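Local coordinates for protein AT27789p (Drosophila melanogaster, PDB 5UZN) that probably binds RNA, including mRNA, this chain being the third quasi-RNA recognition motif domain of the hnRNP F/H homologue Glorund, at residues F28-P33 and R77-F82; R40-K45 and S50-A55. All coordinates share one frame; numbering follows the deposited sequence.

From the N terminus the chain lays down strand 11-16, a central strand of the sheet, and then helix 24-31, which carries the first half of contact 1. Strand 38-43 follows at one margin of the sheet, and a short excursion brings the chain back as strand 52-57; contact 2 closes this hairpin. After helix 60-68 the chain reaches strand 80-86 at the other margin, where contact 1 closes its much longer loop with contact 2 nested inside. Contact 1 thus ties a helix to one sheet margin, and contact 2 pairs two strands at the other. They touch where Phe31 CE2 packs on Ala55 CB at 3.7 Å.

Contact 1: F28-P33 and R77-F82; sequences FKFFEP and RYIELF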
loop_
_atom_site.group_PDB
_atom_site.type_symbol
_atom_site.label_atom_id
_atom_site.label_comp_id
_atom_site.label_asym_id
_atom_site.label_seq_id
_atom_site.Cartn_x
_atom_site.Cartn_y
_atom_site.Cartn_z
ATOM N N PHE A 28 -6.372 -2.158 0.827
ATOM C CA PHE A 28 -7.500 -1.484 0.239
ATOM C C PHE A 28 -8.251 -0.698 1.319
ATOM O O PHE A 28 -8.580 0.418 1.122
ATOM C CB PHE A 28 -8.400 -2.462 -0.524
ATOM C CG PHE A 28 -7.886 -2.849 -1.900
ATOM C CD1 PHE A 28 -7.888 -1.973 -2.922
ATOM C CD2 PHE A 28 -7.427 -4.110 -2.150
ATOM C CE1 PHE A 28 -7.443 -2.334 -4.178
ATOM C CE2 PHE A 28 -6.978 -4.479 -3.394
ATOM C CZ PHE A 28 -6.983 -3.577 -4.410
ATOM N N LYS A 29 -8.467 -1.268 2.496
ATOM C CA LYS A 29 -9.182 -0.547 3.554
ATOM C C LYS A 29 -8.410 0.673 4.022
ATOM O O LYS A 29 -9.009 1.687 4.403
ATOM C CB LYS A 29 -9.446 -1.467 4.748
ATOM C CG LYS A 29 -10.486 -2.544 4.489
ATOM C CD LYS A 29 -10.665 -3.439 5.716
ATOM C CE LYS A 29 -11.670 -4.562 5.454
ATOM N NZ LYS A 29 -11.782 -5.504 6.614
ATOM N N PHE A 30 -7.081 0.586 3.989
ATOM C CA PHE A 30 -6.216 1.664 4.451
ATOM C C PHE A 30 -6.369 2.913 3.587
ATOM O O PHE A 30 -6.381 4.032 4.107
ATOM C CB PHE A 30 -4.766 1.163 4.465
ATOM C CG PHE A 30 -3.780 2.154 5.030
ATOM C CD1 PHE A 30 -3.583 2.248 6.398
ATOM C CD2 PHE A 30 -3.083 3.010 4.199
ATOM C CE1 PHE A 30 -2.695 3.155 6.918
ATOM C CE2 PHE A 30 -2.174 3.913 4.724
ATOM C CZ PHE A 30 -1.989 3.981 6.091
ATOM N N PHE A 31 -6.518 2.747 2.275
ATOM C CA PHE A 31 -6.596 3.883 1.366
ATOM C C PHE A 31 -8.017 4.277 0.990
ATOM O O PHE A 31 -8.191 5.193 0.177
ATOM C CB PHE A 31 -5.811 3.593 0.082
ATOM C CG PHE A 31 -4.331 3.502 0.283
ATOM C CD1 PHE A 31 -3.604 4.618 0.688
ATOM C CD2 PHE A 31 -3.668 2.315 0.058
ATOM C CE1 PHE A 31 -2.246 4.539 0.866
ATOM C CE2 PHE A 31 -2.305 2.226 0.225
ATOM C CZ PHE A 31 -1.596 3.337 0.639
ATOM N N GLU A 32 -9.038 3.608 1.518
ATOM C CA GLU A 32 -10.386 3.914 1.055
ATOM C C GLU A 32 -10.707 5.341 1.476
ATOM O O GLU A 32 -10.250 5.783 2.520
ATOM C CB GLU A 32 -11.415 2.916 1.620
ATOM C CG GLU A 32 -11.694 3.094 3.092
ATOM C CD GLU A 32 -12.450 1.928 3.694
ATOM O OE1 GLU A 32 -12.759 2.007 4.902
ATOM O OE2 GLU A 32 -12.712 0.933 2.971
ATOM N N PRO A 33 -11.497 6.077 0.673
ATOM C CA PRO A 33 -12.208 5.713 -0.565
ATOM C C PRO A 33 -11.323 5.574 -1.781
ATOM O O PRO A 33 -11.780 5.118 -2.833
ATOM C CB PRO A 33 -13.174 6.885 -0.772
ATOM C CG PRO A 33 -12.477 8.035 -0.148
ATOM C CD PRO A 33 -11.761 7.476 1.054
ATOM N N ARG A 77 -0.700 -0.859 13.783
ATOM C CA ARG A 77 0.643 -0.424 13.403
ATOM C C ARG A 77 0.568 0.864 12.594
ATOM O O ARG A 77 -0.361 1.068 11.817
ATOM C CB ARG A 77 1.387 -1.492 12.586
ATOM C CG ARG A 77 1.792 -2.721 13.403
ATOM C CD ARG A 77 2.563 -3.686 12.541
ATOM N NE ARG A 77 3.850 -4.073 13.106
ATOM C CZ ARG A 77 4.048 -5.186 13.807
ATOM N NH1 ARG A 77 5.256 -5.466 14.279
ATOM N NH2 ARG A 77 3.043 -6.027 14.035
ATOM N N TYR A 78 1.522 1.757 12.817
ATOM C CA TYR A 78 1.644 2.917 11.954
ATOM C C TYR A 78 2.371 2.486 10.690
ATOM O O TYR A 78 3.379 1.779 10.766
ATOM C CB TYR A 78 2.413 4.031 12.656
ATOM C CG TYR A 78 1.808 4.422 13.970
ATOM C CD1 TYR A 78 0.670 5.209 14.017
ATOM C CD2 TYR A 78 2.375 4.001 15.171
ATOM C CE1 TYR A 78 0.104 5.576 15.245
ATOM C CE2 TYR A 78 1.826 4.350 16.377
ATOM C CZ TYR A 78 0.694 5.141 16.416
ATOM O OH TYR A 78 0.157 5.494 17.631
ATOM N N ILE A 79 1.843 2.890 9.537
ATOM C CA ILE A 79 2.379 2.526 8.225
ATOM C C ILE A 79 3.225 3.679 7.699
ATOM O O ILE A 79 2.804 4.839 7.760
ATOM C CB ILE A 79 1.233 2.211 7.246
ATOM C CG1 ILE A 79 0.332 1.091 7.793
ATOM C CG2 ILE A 79 1.771 1.938 5.843
ATOM C CD1 ILE A 79 1.080 -0.186 8.139
ATOM N N GLU A 80 4.408 3.374 7.161
ATOM C CA GLU A 80 5.208 4.379 6.466
ATOM C C GLU A 80 4.961 4.302 4.971
ATOM O O GLU A 80 5.126 3.229 4.375
ATOM C CB GLU A 80 6.695 4.170 6.711
ATOM C CG GLU A 80 7.208 4.471 8.080
ATOM C CD GLU A 80 8.705 4.372 8.068
ATOM O OE1 GLU A 80 9.349 5.419 7.845
ATOM O OE2 GLU A 80 9.227 3.235 8.198
ATOM N N LEU A 81 4.616 5.432 4.358
ATOM C CA LEU A 81 4.337 5.506 2.933
ATOM C C LEU A 81 5.489 6.203 2.219
ATOM O O LEU A 81 6.020 7.196 2.717
ATOM C CB LEU A 81 3.036 6.264 2.663
ATOM C CG LEU A 81 1.810 5.635 3.327
ATOM C CD1 LEU A 81 0.564 6.407 2.921
ATOM C CD2 LEU A 81 1.706 4.164 2.935
ATOM N N PHE A 82 5.865 5.673 1.058
ATOM C CA PHE A 82 6.918 6.225 0.210
ATOM C C PHE A 82 6.405 6.258 -1.216
ATOM O O PHE A 82 6.045 5.212 -1.764
ATOM C CB PHE A 82 8.196 5.388 0.274
ATOM C CG PHE A 82 8.706 5.174 1.654
ATOM C CD1 PHE A 82 8.265 4.097 2.412
ATOM C CD2 PHE A 82 9.633 6.056 2.202
ATOM C CE1 PHE A 82 8.741 3.910 3.692
ATOM C CE2 PHE A 82 10.103 5.869 3.483
ATOM C CZ PHE A 82 9.664 4.793 4.217
#
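Phe30 and Phe31 of helix 24-31 meet Ile79 and Leu81, just before and within strand 80-86, through side chains alone. Phe30 touches both. Its CB leaves the helix toward the strand, and with chi1 at -175° CG extends opposite the backbone N, carrying the ring across the gap. Phe30 CD2 then lies over the centre of the Phe31 ring, 3.7 Å above its plane, while Phe31 CE1 lies at the Phe30 edge, so the two neighbouring aromatics pack edge to face. Further out, Phe30 CE1 meets Ile79 CG1 at 3.8 Å, an oblique approach. Phe30 CZ, the tip, touches the branch point Ile79 CB at 3.9 Å, and Leu81 CD1 lies at the edge of the Phe30 ring, near its plane, 4.1 Å from Phe30 CE2. A long flat residue suits this place because the backbones stay far apart: Phe30 CA and Ile79 CA are 9.4 Å from each other. Leu81 suits its own by forking: CD1 also reaches Phe31 CE1 at 4.0 Å, near that ring's plane, while CD2 approaches Phe31 CZ at 4.1 Å. Ile79 and Leu81 both point toward the helix, whereas Glu80 between them turns away. This is the helix-on-sheet core of an RRM-like fold: Phe31 and Leu81 also pack on Met15 of strand 11-16, and helix 60-68 adds Ala66 against Phe31 and Met67 against Leu81.

Contact 2: R40-K45 and S50-A55; sequences RINYNK and SGTADA
An antiparallel beta hairpin, the β2-β3 unit of the RRM-like fold, joins segments 40-45 and 50-55. Arg40 and Asp54 form a hydrogen-bonded pair, with Arg40 N to Asp54 O and Asp54 N to Arg40 O both 2.8 Å. Their side chains run side by side, guanidinium and carboxylate planes only 10° apart, but the salt bridge from Arg40 NH1 to Asp54 OD2 is long at 3.9 Å. A water donates to both Asp54 OD2 and Asn42 OD1. The Asn42 amide suits this bridging place: while Asn42 OD1 accepts from the water, Asn42 ND2 donates to Thr52 OG1 at 2.9 Å, nearly in the amide plane and fairly straight at 166°. With chi1 of 74°, Thr52 holds OG1 between its backbone N and carbonyl carbon, where it also bonds Ser50 OG. Gly51 suits the corner because its positive phi would jam a CB against the preceding carbonyl oxygen. On the other face Ala53 and Ile41 form a non-hydrogen-bonded pair, CA atoms 4.3 Å apart; a small residue fits because Ala53 CB already lies 3.2 Å from Arg40 O. The Ile41 side chain also packs on Val27 of helix 24-31. Strand 11-16 flanks strand 52-57 on its other side, where His14 bonds Asp54 OD1.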
loop_
_atom_site.group_PDB
_atom_site.type_symbol
_atom_site.label_atom_id
_atom_site.label_comp_id
_atom_site.label_asym_id
_atom_site.label_seq_id
_atom_site.Cartn_x
_atom_site.Cartn_y
_atom_site.Cartn_z
ATOM N N ARG A 40 0.213 -5.365 -3.939
ATOM C CA ARG A 40 1.161 -6.544 -3.814
ATOM C C ARG A 40 1.923 -6.584 -2.378
ATOM O O ARG A 40 2.728 -5.733 -1.913
ATOM C CB ARG A 40 2.277 -6.472 -4.856
ATOM C CG ARG A 40 1.817 -6.411 -6.294
ATOM C CD ARG A 40 2.940 -6.875 -7.221
ATOM N NE ARG A 40 4.209 -6.205 -6.944
ATOM C CZ ARG A 40 5.358 -6.521 -7.529
ATOM N NH1 ARG A 40 6.465 -5.859 -7.211
ATOM N NH2 ARG A 40 5.404 -7.505 -8.427
ATOM N N ILE A 41 1.461 -7.606 -1.677
ATOM C CA ILE A 41 2.124 -7.856 -0.406
ATOM C C ILE A 41 3.445 -8.538 -0.705
ATOM O O ILE A 41 3.495 -9.411 -1.573
ATOM C CB ILE A 41 1.231 -8.739 0.482
ATOM C CG1 ILE A 41 -0.176 -8.112 0.647
ATOM C CG2 ILE A 41 1.963 -9.065 1.778
ATOM C CD1 ILE A 41 -0.214 -6.691 1.377
ATOM N N ASN A 42 4.527 -8.119 -0.030
ATOM C CA ASN A 42 5.848 -8.707 -0.227
ATOM C C ASN A 42 6.113 -9.825 0.776
ATOM O O ASN A 42 5.805 -9.704 1.967
ATOM C CB ASN A 42 6.947 -7.646 -0.105
ATOM C CG ASN A 42 6.931 -6.660 -1.246
ATOM O OD1 ASN A 42 6.743 -7.042 -2.397
ATOM N ND2 ASN A 42 7.099 -5.378 -0.934
ATOM N N TYR A 43 6.707 -10.911 0.285
ATOM C CA TYR A 43 7.083 -12.063 1.094
ATOM C C TYR A 43 8.548 -12.391 0.839
ATOM O O TYR A 43 9.154 -11.908 -0.122
ATOM C CB TYR A 43 6.215 -13.300 0.768
ATOM C CG TYR A 43 4.718 -13.094 0.855
ATOM C CD1 TYR A 43 4.031 -12.404 -0.131
ATOM C CD2 TYR A 43 3.982 -13.616 1.921
ATOM C CE1 TYR A 43 2.656 -12.228 -0.060
ATOM C CE2 TYR A 43 2.603 -13.426 2.005
ATOM C CZ TYR A 43 1.949 -12.735 1.003
ATOM O OH TYR A 43 0.583 -12.520 1.042
ATOM N N ASN A 44 9.125 -13.228 1.701
ATOM C CA ASN A 44 10.385 -13.877 1.340
ATOM C C ASN A 44 10.127 -15.120 0.472
ATOM O O ASN A 44 8.984 -15.469 0.149
ATOM C CB ASN A 44 11.185 -14.233 2.589
ATOM C CG ASN A 44 10.499 -15.280 3.465
ATOM O OD1 ASN A 44 9.633 -16.052 3.023
ATOM N ND2 ASN A 44 10.899 -15.312 4.721
ATOM N N LYS A 45 11.209 -15.822 0.092
ATOM C CA LYS A 45 11.049 -16.962 -0.814
ATOM C C LYS A 45 10.375 -18.176 -0.168
ATOM O O LYS A 45 10.036 -19.121 -0.890
ATOM C CB LYS A 45 12.400 -17.390 -1.401
ATOM C CG LYS A 45 13.328 -18.129 -0.436
ATOM C CD LYS A 45 14.660 -18.421 -1.122
ATOM C CE LYS A 45 15.657 -19.123 -0.215
ATOM N NZ LYS A 45 16.974 -19.288 -0.912
ATOM N N SER A 50 6.661 -10.135 4.643
ATOM C CA SER A 50 7.846 -9.344 4.949
ATOM C C SER A 50 7.536 -8.034 5.653
ATOM O O SER A 50 8.466 -7.302 6.005
ATOM C CB SER A 50 8.627 -9.045 3.666
ATOM O OG SER A 50 7.985 -7.993 2.965
ATOM N N GLY A 51 6.265 -7.728 5.889
ATOM C CA GLY A 51 5.934 -6.457 6.503
ATOM C C GLY A 51 5.902 -5.264 5.565
ATOM O O GLY A 51 5.775 -4.133 6.040
ATOM N N THR A 52 6.038 -5.462 4.252
ATOM C CA THR A 52 5.977 -4.361 3.302
ATOM C C THR A 52 5.072 -4.739 2.142
ATOM O O THR A 52 4.689 -5.897 1.967
ATOM C CB THR A 52 7.360 -3.982 2.753
ATOM O OG1 THR A 52 7.797 -4.985 1.820
ATOM C CG2 THR A 52 8.358 -3.845 3.874
ATOM N N ALA A 53 4.757 -3.738 1.321
ATOM C CA ALA A 53 3.808 -3.925 0.249
ATOM C C ALA A 53 3.954 -2.781 -0.731
ATOM O O ALA A 53 4.526 -1.734 -0.409
ATOM C CB ALA A 53 2.360 -3.956 0.774
ATOM N N ASP A 54 3.377 -2.976 -1.918
ATOM C CA ASP A 54 3.196 -1.916 -2.908
ATOM C C ASP A 54 1.725 -1.739 -3.238
ATOM O O ASP A 54 0.993 -2.721 -3.383
ATOM C CB ASP A 54 3.930 -2.217 -4.207
ATOM C CG ASP A 54 5.413 -2.046 -4.082
ATOM O OD1 ASP A 54 5.844 -1.147 -3.323
ATOM O OD2 ASP A 54 6.146 -2.816 -4.743
ATOM N N ALA A 55 1.301 -0.484 -3.376
ATOM C CA ALA A 55 -0.033 -0.141 -3.850
ATOM C C ALA A 55 0.139 0.648 -5.136
ATOM O O ALA A 55 0.908 1.618 -5.165
ATOM C CB ALA A 55 -0.838 0.662 -2.807
HETATM O O HOH W 1 7.235 -5.707 -4.567
#